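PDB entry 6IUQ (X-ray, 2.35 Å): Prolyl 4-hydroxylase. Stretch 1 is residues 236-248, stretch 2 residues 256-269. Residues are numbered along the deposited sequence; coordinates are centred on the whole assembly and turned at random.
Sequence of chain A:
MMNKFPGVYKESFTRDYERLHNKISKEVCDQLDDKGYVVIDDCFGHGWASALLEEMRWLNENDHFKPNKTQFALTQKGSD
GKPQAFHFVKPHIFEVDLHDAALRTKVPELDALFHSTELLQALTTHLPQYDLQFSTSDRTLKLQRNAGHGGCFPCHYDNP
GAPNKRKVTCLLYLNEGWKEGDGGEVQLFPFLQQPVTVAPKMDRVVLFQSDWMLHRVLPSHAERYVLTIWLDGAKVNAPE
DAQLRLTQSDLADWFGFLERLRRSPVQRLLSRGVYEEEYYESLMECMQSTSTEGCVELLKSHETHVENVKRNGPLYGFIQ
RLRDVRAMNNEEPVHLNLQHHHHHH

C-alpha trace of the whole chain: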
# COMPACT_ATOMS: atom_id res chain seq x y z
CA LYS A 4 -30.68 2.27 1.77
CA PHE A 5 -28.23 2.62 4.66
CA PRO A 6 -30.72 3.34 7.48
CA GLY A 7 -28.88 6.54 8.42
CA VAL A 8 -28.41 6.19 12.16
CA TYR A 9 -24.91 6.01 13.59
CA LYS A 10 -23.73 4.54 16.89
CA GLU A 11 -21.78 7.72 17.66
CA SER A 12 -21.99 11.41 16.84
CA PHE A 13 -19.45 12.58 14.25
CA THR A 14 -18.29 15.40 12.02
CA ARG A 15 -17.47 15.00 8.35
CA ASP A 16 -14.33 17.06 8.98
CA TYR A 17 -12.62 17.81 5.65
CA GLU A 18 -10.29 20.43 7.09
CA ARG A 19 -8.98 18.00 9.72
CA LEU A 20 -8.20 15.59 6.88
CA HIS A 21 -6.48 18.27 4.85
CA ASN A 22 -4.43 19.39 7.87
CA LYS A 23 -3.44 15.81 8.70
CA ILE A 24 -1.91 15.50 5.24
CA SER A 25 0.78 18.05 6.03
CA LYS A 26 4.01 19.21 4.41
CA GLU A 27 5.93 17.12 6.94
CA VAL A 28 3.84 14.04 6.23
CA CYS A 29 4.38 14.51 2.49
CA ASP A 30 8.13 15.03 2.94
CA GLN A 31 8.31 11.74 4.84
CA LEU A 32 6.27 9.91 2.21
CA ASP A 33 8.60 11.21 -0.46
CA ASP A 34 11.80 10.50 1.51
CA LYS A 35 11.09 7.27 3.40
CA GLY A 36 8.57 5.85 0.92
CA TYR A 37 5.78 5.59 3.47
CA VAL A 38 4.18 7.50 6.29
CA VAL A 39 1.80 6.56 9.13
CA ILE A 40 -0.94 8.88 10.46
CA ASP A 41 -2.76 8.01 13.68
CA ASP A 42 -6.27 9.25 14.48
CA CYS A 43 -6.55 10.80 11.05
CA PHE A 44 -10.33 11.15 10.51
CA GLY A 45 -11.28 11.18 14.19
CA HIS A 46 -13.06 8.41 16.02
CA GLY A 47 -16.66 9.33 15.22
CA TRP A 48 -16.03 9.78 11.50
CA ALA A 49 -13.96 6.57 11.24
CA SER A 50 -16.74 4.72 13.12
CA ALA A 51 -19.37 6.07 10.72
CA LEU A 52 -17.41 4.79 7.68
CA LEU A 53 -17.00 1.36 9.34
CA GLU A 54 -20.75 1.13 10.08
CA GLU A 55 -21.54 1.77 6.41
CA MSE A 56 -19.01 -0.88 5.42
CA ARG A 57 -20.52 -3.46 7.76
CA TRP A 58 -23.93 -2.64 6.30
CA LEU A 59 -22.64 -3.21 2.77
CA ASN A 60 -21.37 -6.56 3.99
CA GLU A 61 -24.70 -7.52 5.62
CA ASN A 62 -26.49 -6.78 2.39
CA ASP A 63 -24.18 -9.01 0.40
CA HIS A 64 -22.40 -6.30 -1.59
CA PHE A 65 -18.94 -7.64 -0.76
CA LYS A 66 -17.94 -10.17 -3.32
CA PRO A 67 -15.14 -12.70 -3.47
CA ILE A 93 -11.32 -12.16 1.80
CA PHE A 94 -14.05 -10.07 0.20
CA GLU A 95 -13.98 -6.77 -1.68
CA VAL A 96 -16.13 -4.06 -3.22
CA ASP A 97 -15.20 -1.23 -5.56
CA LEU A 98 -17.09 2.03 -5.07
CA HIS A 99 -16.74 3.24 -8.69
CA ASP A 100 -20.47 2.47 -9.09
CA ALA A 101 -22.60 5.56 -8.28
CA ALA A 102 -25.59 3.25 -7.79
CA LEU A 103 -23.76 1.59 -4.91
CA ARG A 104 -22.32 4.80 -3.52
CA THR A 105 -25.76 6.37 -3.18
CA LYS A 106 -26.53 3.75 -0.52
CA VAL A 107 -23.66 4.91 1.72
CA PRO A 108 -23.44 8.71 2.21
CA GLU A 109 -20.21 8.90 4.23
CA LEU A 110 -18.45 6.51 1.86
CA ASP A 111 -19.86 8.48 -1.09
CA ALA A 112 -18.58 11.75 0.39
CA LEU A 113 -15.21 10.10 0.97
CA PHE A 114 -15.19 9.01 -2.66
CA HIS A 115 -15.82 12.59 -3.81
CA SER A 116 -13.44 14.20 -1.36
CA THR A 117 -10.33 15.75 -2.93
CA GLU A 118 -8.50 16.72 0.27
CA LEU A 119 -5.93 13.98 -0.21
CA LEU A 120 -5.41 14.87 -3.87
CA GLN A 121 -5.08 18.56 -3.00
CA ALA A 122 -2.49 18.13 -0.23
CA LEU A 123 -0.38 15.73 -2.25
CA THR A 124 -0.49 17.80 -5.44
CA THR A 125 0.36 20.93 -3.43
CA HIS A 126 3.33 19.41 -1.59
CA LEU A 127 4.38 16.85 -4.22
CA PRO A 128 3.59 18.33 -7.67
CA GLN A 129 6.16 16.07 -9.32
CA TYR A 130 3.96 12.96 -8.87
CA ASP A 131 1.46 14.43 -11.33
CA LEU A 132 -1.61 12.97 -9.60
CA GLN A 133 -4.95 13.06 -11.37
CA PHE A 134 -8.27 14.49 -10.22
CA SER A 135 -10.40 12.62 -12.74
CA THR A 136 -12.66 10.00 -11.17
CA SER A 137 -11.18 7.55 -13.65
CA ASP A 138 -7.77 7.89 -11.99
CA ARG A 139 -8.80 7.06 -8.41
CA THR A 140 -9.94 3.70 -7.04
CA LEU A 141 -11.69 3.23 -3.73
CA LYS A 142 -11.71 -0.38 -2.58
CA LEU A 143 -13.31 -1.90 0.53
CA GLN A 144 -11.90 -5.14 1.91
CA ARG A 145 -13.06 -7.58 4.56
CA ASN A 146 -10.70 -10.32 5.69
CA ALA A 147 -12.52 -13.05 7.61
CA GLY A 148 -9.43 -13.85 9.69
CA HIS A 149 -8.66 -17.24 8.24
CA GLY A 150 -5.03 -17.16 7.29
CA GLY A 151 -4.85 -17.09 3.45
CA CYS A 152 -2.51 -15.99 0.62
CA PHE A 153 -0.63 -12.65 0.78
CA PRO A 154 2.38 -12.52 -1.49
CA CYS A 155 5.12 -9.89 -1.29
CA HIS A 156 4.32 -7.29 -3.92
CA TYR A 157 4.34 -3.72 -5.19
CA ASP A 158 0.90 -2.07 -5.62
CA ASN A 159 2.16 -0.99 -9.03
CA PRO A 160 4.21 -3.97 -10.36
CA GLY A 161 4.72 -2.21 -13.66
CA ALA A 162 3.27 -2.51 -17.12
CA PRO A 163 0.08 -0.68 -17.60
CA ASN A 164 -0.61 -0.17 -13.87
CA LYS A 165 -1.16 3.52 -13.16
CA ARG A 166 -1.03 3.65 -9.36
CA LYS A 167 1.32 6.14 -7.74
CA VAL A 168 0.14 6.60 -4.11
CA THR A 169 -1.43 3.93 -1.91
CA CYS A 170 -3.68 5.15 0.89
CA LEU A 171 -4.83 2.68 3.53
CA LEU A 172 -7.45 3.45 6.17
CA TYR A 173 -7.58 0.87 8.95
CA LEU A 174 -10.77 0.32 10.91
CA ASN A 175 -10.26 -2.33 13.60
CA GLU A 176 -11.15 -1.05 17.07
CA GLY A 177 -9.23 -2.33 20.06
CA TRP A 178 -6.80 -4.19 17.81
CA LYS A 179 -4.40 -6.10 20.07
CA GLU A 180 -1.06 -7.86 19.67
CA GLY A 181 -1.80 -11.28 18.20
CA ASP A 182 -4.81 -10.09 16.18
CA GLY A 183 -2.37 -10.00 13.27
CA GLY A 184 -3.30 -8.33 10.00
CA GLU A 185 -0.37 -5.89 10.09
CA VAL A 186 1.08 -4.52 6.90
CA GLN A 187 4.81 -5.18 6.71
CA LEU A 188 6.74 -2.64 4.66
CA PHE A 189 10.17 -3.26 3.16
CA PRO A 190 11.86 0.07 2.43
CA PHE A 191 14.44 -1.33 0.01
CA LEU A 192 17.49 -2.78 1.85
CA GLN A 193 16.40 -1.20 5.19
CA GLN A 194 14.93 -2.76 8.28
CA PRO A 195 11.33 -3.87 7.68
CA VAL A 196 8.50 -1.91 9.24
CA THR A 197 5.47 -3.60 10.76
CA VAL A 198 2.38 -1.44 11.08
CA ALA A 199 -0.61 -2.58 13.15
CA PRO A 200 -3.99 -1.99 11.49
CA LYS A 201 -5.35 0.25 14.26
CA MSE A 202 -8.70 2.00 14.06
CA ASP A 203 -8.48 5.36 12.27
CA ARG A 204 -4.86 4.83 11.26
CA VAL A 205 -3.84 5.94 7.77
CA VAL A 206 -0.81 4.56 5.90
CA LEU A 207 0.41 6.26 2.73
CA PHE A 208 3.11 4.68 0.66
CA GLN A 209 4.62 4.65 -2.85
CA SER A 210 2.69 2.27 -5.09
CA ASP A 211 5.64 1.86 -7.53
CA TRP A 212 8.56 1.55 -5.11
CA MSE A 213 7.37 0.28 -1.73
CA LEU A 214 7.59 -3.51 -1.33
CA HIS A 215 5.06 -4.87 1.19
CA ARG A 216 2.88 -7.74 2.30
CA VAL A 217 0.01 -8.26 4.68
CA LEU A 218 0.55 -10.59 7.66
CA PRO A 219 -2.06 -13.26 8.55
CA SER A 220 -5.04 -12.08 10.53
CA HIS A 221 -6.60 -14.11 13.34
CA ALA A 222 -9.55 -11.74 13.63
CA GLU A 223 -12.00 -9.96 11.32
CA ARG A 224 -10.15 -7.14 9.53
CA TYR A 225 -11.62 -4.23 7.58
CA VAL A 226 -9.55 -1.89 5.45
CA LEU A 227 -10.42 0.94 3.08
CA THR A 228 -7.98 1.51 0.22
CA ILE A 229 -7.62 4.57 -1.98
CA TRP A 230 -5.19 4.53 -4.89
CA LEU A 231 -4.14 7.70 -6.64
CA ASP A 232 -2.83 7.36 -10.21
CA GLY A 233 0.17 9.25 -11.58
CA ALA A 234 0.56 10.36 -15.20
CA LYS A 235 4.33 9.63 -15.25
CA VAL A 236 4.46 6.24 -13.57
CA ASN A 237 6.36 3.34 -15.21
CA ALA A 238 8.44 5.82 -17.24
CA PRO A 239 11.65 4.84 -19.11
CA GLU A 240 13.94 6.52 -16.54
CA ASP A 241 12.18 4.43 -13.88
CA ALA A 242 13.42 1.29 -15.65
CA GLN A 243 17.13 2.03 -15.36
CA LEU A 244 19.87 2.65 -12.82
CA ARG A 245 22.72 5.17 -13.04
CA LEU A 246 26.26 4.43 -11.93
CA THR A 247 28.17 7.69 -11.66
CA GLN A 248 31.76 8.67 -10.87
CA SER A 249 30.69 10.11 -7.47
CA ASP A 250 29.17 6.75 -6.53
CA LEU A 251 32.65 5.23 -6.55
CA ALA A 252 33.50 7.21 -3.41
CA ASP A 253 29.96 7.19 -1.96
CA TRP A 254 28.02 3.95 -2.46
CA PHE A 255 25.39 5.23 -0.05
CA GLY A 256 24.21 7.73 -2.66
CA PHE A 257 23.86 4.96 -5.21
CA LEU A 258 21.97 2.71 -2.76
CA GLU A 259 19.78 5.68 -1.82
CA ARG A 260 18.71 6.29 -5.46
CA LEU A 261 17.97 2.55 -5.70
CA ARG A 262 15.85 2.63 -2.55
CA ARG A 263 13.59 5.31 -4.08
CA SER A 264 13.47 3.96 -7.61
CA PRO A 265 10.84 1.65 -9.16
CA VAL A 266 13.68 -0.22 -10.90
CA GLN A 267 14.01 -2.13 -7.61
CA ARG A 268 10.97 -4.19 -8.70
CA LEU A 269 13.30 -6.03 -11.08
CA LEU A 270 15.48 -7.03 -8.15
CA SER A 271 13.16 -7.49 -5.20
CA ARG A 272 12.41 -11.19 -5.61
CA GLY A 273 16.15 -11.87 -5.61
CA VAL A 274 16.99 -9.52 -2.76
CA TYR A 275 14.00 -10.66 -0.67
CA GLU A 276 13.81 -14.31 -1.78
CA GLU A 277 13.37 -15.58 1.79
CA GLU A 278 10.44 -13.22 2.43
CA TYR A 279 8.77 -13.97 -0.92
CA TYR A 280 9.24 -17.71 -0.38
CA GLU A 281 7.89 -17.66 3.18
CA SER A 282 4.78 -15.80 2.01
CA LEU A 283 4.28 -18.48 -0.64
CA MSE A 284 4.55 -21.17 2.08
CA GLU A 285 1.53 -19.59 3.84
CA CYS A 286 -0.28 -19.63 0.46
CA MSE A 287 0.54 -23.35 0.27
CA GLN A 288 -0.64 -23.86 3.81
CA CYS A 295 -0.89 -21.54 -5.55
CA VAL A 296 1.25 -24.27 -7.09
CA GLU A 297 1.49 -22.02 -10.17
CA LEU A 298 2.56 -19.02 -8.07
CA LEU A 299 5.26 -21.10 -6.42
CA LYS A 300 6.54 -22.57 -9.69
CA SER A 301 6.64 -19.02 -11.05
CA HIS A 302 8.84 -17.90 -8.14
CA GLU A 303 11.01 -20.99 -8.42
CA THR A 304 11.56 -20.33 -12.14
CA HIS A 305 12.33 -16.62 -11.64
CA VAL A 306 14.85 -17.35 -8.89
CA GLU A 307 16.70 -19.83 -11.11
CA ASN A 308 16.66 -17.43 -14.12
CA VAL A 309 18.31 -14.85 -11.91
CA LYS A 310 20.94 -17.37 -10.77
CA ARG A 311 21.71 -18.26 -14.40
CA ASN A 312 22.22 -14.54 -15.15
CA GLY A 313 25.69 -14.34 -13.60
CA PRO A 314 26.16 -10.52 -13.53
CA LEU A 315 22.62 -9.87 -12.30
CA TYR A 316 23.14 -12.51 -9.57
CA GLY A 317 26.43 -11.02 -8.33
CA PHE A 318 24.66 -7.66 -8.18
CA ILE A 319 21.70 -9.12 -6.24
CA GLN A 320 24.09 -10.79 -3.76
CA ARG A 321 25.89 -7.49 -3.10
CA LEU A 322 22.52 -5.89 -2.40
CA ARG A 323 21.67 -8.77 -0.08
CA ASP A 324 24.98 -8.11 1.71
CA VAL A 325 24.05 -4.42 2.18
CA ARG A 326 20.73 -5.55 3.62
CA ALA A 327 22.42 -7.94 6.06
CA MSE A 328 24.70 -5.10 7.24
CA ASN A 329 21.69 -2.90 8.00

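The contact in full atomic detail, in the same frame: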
# COMPACT_ATOMS: atom_id res chain seq x y z
N VAL A 236 4.01 7.48 -14.19
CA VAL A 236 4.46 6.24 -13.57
C VAL A 236 4.87 5.23 -14.66
O VAL A 236 4.38 5.27 -15.78
CB VAL A 236 3.36 5.67 -12.64
CG1 VAL A 236 2.34 4.86 -13.42
CG2 VAL A 236 3.98 4.84 -11.57
N ASN A 237 5.80 4.34 -14.30
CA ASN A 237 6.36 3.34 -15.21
C ASN A 237 7.04 3.95 -16.45
O ASN A 237 7.04 3.37 -17.52
CB ASN A 237 5.28 2.34 -15.61
CG ASN A 237 4.84 1.47 -14.43
OD1 ASN A 237 5.67 1.10 -13.60
ND2 ASN A 237 3.56 1.16 -14.35
N ALA A 238 7.65 5.11 -16.24
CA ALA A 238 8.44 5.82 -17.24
C ALA A 238 9.73 5.08 -17.59
O ALA A 238 10.16 4.21 -16.83
CB ALA A 238 8.75 7.24 -16.74
N PRO A 239 10.35 5.43 -18.73
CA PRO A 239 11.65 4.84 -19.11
C PRO A 239 12.76 5.06 -18.07
O PRO A 239 13.50 4.11 -17.79
CB PRO A 239 11.99 5.57 -20.42
CG PRO A 239 10.65 5.93 -21.00
CD PRO A 239 9.80 6.29 -19.80
N GLU A 240 12.88 6.27 -17.51
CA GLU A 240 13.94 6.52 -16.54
C GLU A 240 13.69 5.75 -15.24
O GLU A 240 14.61 5.59 -14.43
CB GLU A 240 14.08 8.01 -16.23
CG GLU A 240 12.86 8.64 -15.61
CD GLU A 240 12.02 9.39 -16.64
OE1 GLU A 240 11.52 10.50 -16.31
OE2 GLU A 240 11.88 8.88 -17.78
N ASP A 241 12.47 5.27 -15.03
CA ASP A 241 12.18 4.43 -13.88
C ASP A 241 12.66 3.00 -14.11
O ASP A 241 12.70 2.21 -13.18
CB ASP A 241 10.67 4.41 -13.57
CG ASP A 241 10.18 5.73 -13.01
OD1 ASP A 241 11.02 6.48 -12.45
OD2 ASP A 241 8.96 6.01 -13.12
N ALA A 242 13.00 2.66 -15.35
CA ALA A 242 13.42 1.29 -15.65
C ALA A 242 14.93 1.19 -15.88
O ALA A 242 15.40 0.31 -16.62
CB ALA A 242 12.68 0.76 -16.86
N GLN A 243 15.68 2.07 -15.25
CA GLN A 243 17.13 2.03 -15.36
C GLN A 243 17.79 2.55 -14.10
O GLN A 243 17.17 3.25 -13.30
CB GLN A 243 17.59 2.85 -16.57
CG GLN A 243 17.33 4.32 -16.40
CD GLN A 243 17.67 5.14 -17.63
OE1 GLN A 243 17.56 4.67 -18.77
NE2 GLN A 243 18.08 6.39 -17.40
N LEU A 244 19.06 2.21 -13.94
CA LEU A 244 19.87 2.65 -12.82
C LEU A 244 21.08 3.42 -13.34
O LEU A 244 21.66 3.03 -14.35
CB LEU A 244 20.36 1.45 -12.01
CG LEU A 244 19.62 1.05 -10.75
CD1 LEU A 244 20.39 -0.05 -10.07
CD2 LEU A 244 19.46 2.28 -9.84
N ARG A 245 21.48 4.49 -12.66
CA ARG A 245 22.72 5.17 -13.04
C ARG A 245 23.85 4.77 -12.11
O ARG A 245 23.67 4.76 -10.89
CB ARG A 245 22.58 6.69 -13.00
CG ARG A 245 21.33 7.27 -13.62
CD ARG A 245 21.46 8.79 -13.85
NE ARG A 245 21.86 9.56 -12.67
CZ ARG A 245 21.02 9.91 -11.69
NH1 ARG A 245 19.76 9.52 -11.72
NH2 ARG A 245 21.45 10.64 -10.66
N LEU A 246 25.00 4.45 -12.68
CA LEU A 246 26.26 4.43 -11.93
C LEU A 246 27.11 5.63 -12.33
O LEU A 246 27.47 5.78 -13.50
CB LEU A 246 27.04 3.13 -12.17
CG LEU A 246 28.41 3.14 -11.48
CD1 LEU A 246 28.23 3.19 -9.96
CD2 LEU A 246 29.29 1.95 -11.88
N THR A 247 27.46 6.47 -11.37
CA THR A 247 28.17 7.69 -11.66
C THR A 247 29.54 7.65 -11.04
O THR A 247 29.80 6.81 -10.18
CB THR A 247 27.40 8.92 -11.14
OG1 THR A 247 27.28 8.84 -9.71
CG2 THR A 247 26.01 8.98 -11.73
N GLN A 248 30.41 8.58 -11.42
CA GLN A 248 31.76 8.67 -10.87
C GLN A 248 31.76 8.95 -9.36
O GLN A 248 32.59 8.39 -8.64
CB GLN A 248 32.55 9.75 -11.61
CG GLN A 248 33.96 9.99 -11.07
CD GLN A 248 34.79 10.88 -11.99
OE1 GLN A 248 34.35 11.26 -13.09
NE2 GLN A 248 35.99 11.22 -11.55
N GLY A 256 25.00 6.94 -1.73
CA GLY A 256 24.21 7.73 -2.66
C GLY A 256 23.57 6.89 -3.74
O GLY A 256 22.42 7.09 -4.11
N PHE A 257 24.33 5.93 -4.24
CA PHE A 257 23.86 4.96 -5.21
C PHE A 257 22.77 4.06 -4.62
O PHE A 257 21.76 3.80 -5.28
CB PHE A 257 25.04 4.12 -5.71
CG PHE A 257 24.65 2.91 -6.51
CD1 PHE A 257 24.36 1.71 -5.89
CD2 PHE A 257 24.58 2.98 -7.90
CE1 PHE A 257 24.00 0.59 -6.64
CE2 PHE A 257 24.23 1.87 -8.65
CZ PHE A 257 23.93 0.67 -8.02
N LEU A 258 22.98 3.55 -3.41
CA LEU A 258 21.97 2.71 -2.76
C LEU A 258 20.71 3.52 -2.49
O LEU A 258 19.59 3.01 -2.62
CB LEU A 258 22.51 2.11 -1.47
CG LEU A 258 23.64 1.11 -1.75
CD1 LEU A 258 24.27 0.55 -0.47
CD2 LEU A 258 23.11 -0.00 -2.65
N GLU A 259 20.89 4.79 -2.13
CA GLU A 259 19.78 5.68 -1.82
C GLU A 259 18.91 5.97 -3.06
O GLU A 259 17.68 5.97 -2.95
CB GLU A 259 20.33 6.98 -1.21
CG GLU A 259 19.33 7.79 -0.40
CD GLU A 259 18.93 7.17 0.95
OE1 GLU A 259 19.21 5.97 1.23
OE2 GLU A 259 18.32 7.90 1.74
N ARG A 260 19.51 6.15 -4.23
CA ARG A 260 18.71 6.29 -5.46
C ARG A 260 17.96 4.99 -5.78
O ARG A 260 16.83 5.02 -6.29
CB ARG A 260 19.59 6.68 -6.66
CG ARG A 260 20.23 8.06 -6.53
CD ARG A 260 20.71 8.61 -7.88
NE ARG A 260 21.56 7.68 -8.62
CZ ARG A 260 22.86 7.50 -8.40
NH1 ARG A 260 23.48 8.18 -7.44
NH2 ARG A 260 23.54 6.62 -9.13
N LEU A 261 18.59 3.86 -5.49
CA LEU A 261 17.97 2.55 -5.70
C LEU A 261 16.75 2.38 -4.81
O LEU A 261 15.69 1.95 -5.27
CB LEU A 261 18.99 1.43 -5.44
CG LEU A 261 18.58 -0.02 -5.64
CD1 LEU A 261 17.80 -0.20 -6.94
CD2 LEU A 261 19.82 -0.91 -5.65
N ARG A 262 16.91 2.76 -3.53
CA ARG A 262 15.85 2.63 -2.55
C ARG A 262 14.57 3.34 -2.99
O ARG A 262 13.46 2.87 -2.70
CB ARG A 262 16.33 3.16 -1.20
CG ARG A 262 15.29 3.06 -0.10
CD ARG A 262 15.79 3.56 1.27
NE ARG A 262 16.12 4.99 1.29
CZ ARG A 262 15.23 5.97 1.29
NH1 ARG A 262 13.94 5.68 1.24
NH2 ARG A 262 15.61 7.24 1.32
N ARG A 263 14.72 4.46 -3.71
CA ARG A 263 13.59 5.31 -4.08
C ARG A 263 13.21 5.19 -5.54
O ARG A 263 12.50 6.03 -6.08
CB ARG A 263 13.91 6.78 -3.78
CG ARG A 263 14.25 7.04 -2.33
CD ARG A 263 14.49 8.51 -2.07
NE ARG A 263 13.30 9.29 -2.34
CZ ARG A 263 13.15 10.08 -3.41
NH1 ARG A 263 14.15 10.19 -4.27
NH2 ARG A 263 12.02 10.75 -3.60
N SER A 264 13.70 4.14 -6.19
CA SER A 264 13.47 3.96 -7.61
C SER A 264 12.66 2.71 -7.87
O SER A 264 12.93 1.68 -7.27
CB SER A 264 14.80 3.88 -8.36
OG SER A 264 14.59 3.40 -9.67
N PRO A 265 11.66 2.80 -8.77
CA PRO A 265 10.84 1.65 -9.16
C PRO A 265 11.64 0.53 -9.84
O PRO A 265 11.12 -0.58 -9.97
CB PRO A 265 9.83 2.24 -10.14
CG PRO A 265 9.76 3.71 -9.75
CD PRO A 265 11.15 4.05 -9.35
N VAL A 266 12.87 0.80 -10.24
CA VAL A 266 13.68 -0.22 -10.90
C VAL A 266 13.96 -1.37 -9.92
O VAL A 266 14.25 -2.50 -10.33
CB VAL A 266 15.01 0.38 -11.47
CG1 VAL A 266 16.04 0.63 -10.38
CG2 VAL A 266 15.58 -0.52 -12.56
N GLN A 267 13.81 -1.10 -8.63
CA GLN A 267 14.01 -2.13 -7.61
C GLN A 267 13.09 -3.33 -7.79
O GLN A 267 13.41 -4.43 -7.34
CB GLN A 267 13.82 -1.55 -6.20
CG GLN A 267 12.38 -1.21 -5.82
CD GLN A 267 12.31 -0.56 -4.44
OE1 GLN A 267 11.75 -1.14 -3.49
NE2 GLN A 267 12.89 0.64 -4.31
N ARG A 268 11.94 -3.12 -8.44
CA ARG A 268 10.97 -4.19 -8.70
C ARG A 268 11.55 -5.34 -9.54
O ARG A 268 11.06 -6.48 -9.49
CB ARG A 268 9.72 -3.60 -9.39
CG ARG A 268 9.06 -2.49 -8.58
CD ARG A 268 7.91 -1.81 -9.30
NE ARG A 268 8.37 -1.07 -10.46
CZ ARG A 268 7.57 -0.41 -11.30
NH1 ARG A 268 6.25 -0.40 -11.12
NH2 ARG A 268 8.09 0.22 -12.33
N LEU A 269 12.60 -5.03 -10.29
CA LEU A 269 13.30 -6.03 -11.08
C LEU A 269 14.28 -6.82 -10.24
O LEU A 269 14.90 -7.74 -10.74
CB LEU A 269 14.07 -5.36 -12.23
CG LEU A 269 13.26 -4.38 -13.09
CD1 LEU A 269 14.17 -3.59 -14.00
CD2 LEU A 269 12.19 -5.12 -13.89
O HOH W 1 10.72 0.21 -13.51
O HOH W 2 15.71 5.18 -11.44
O HOH W 3 20.32 5.38 -10.31

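Stretch 1 runs mostly as loop along the helix 256-262 and the 3-10 segment 265-267 of stretch 2. The two stretches run in broadly opposite senses: Asp241 and Ala242 lie beside Pro265 and Val266, while Leu246 lies beside Phe257. The contact buries 665 Å² in all.

It begins at Asn237. Its CA-to-CB bond points sideways, but the end of the side chain comes nearer to stretch 2. There Asn237 OD1 accepts two hydrogen bonds from Arg268, from NH2 at 2.9 Å and from NH1 at 3.0 Å. The oxygen sits at the edge of the guanidinium, near its plane, where the N-H groups point. Arg268 NE is turned to its own stretch and donates to Pro265 O at 2.8 Å.

Asp241 packs its carboxylate carbon against a proline ring, with Asp241 CG 3.9 Å from Pro265 CG. Asp241 O lies 3.3 Å from Val266 N, but the angle is too poor for a hydrogen bond. Val266 N instead donates to Ser264 OG at 3.2 Å, within stretch 2. Asp241 O is served by water 1, which donates to it at 2.8 Å and accepts from Arg268 NH2 at 2.9 Å.

Ala242 and Gln243 point their CB atoms away, so their backbone makes the contact. Ala242 C is 3.8 Å and Gln243 N 3.7 Å from Val266 CG2. Gln243 O receives a hydrogen bond from water 2 at 3.1 Å, and the same water is hydrogen-bonded to Ser264 OG at 2.7 Å.

Leu244 points toward stretch 2 and has the largest covered area of any residue here. Leu244 CG is 3.6 Å from Val266 CG1. Leu244 CD1 reaches Leu261 CD1 at 4.1 Å and Phe257 CZ at 4.2 Å. One leucine thus bridges the helix and the 3-10 segment.

Arg245 meets Arg260 in two ways. Arg245 O accepts a short hydrogen bond from Arg260 NH2, 2.6 Å. Arg245 O also lies at the edge of the Phe257 ring, 3.6 Å from Phe257 CD2. The two guanidinium groups stack, with centres 4.5 Å apart and planes at 29°. Like charges are therefore close, with Arg245 NH2 3.6 Å from Arg260 NE. Water 3 adds a link, accepting from Arg245 N at 2.8 Å and from Arg260 NE at 3.1 Å.

Beyond this the contact thins. Leu246 CD1 is 4.2 Å from Phe257 CD2, and Thr247 CG2 is 4.3 Å from Arg260 NH2. Gln248 makes no contact.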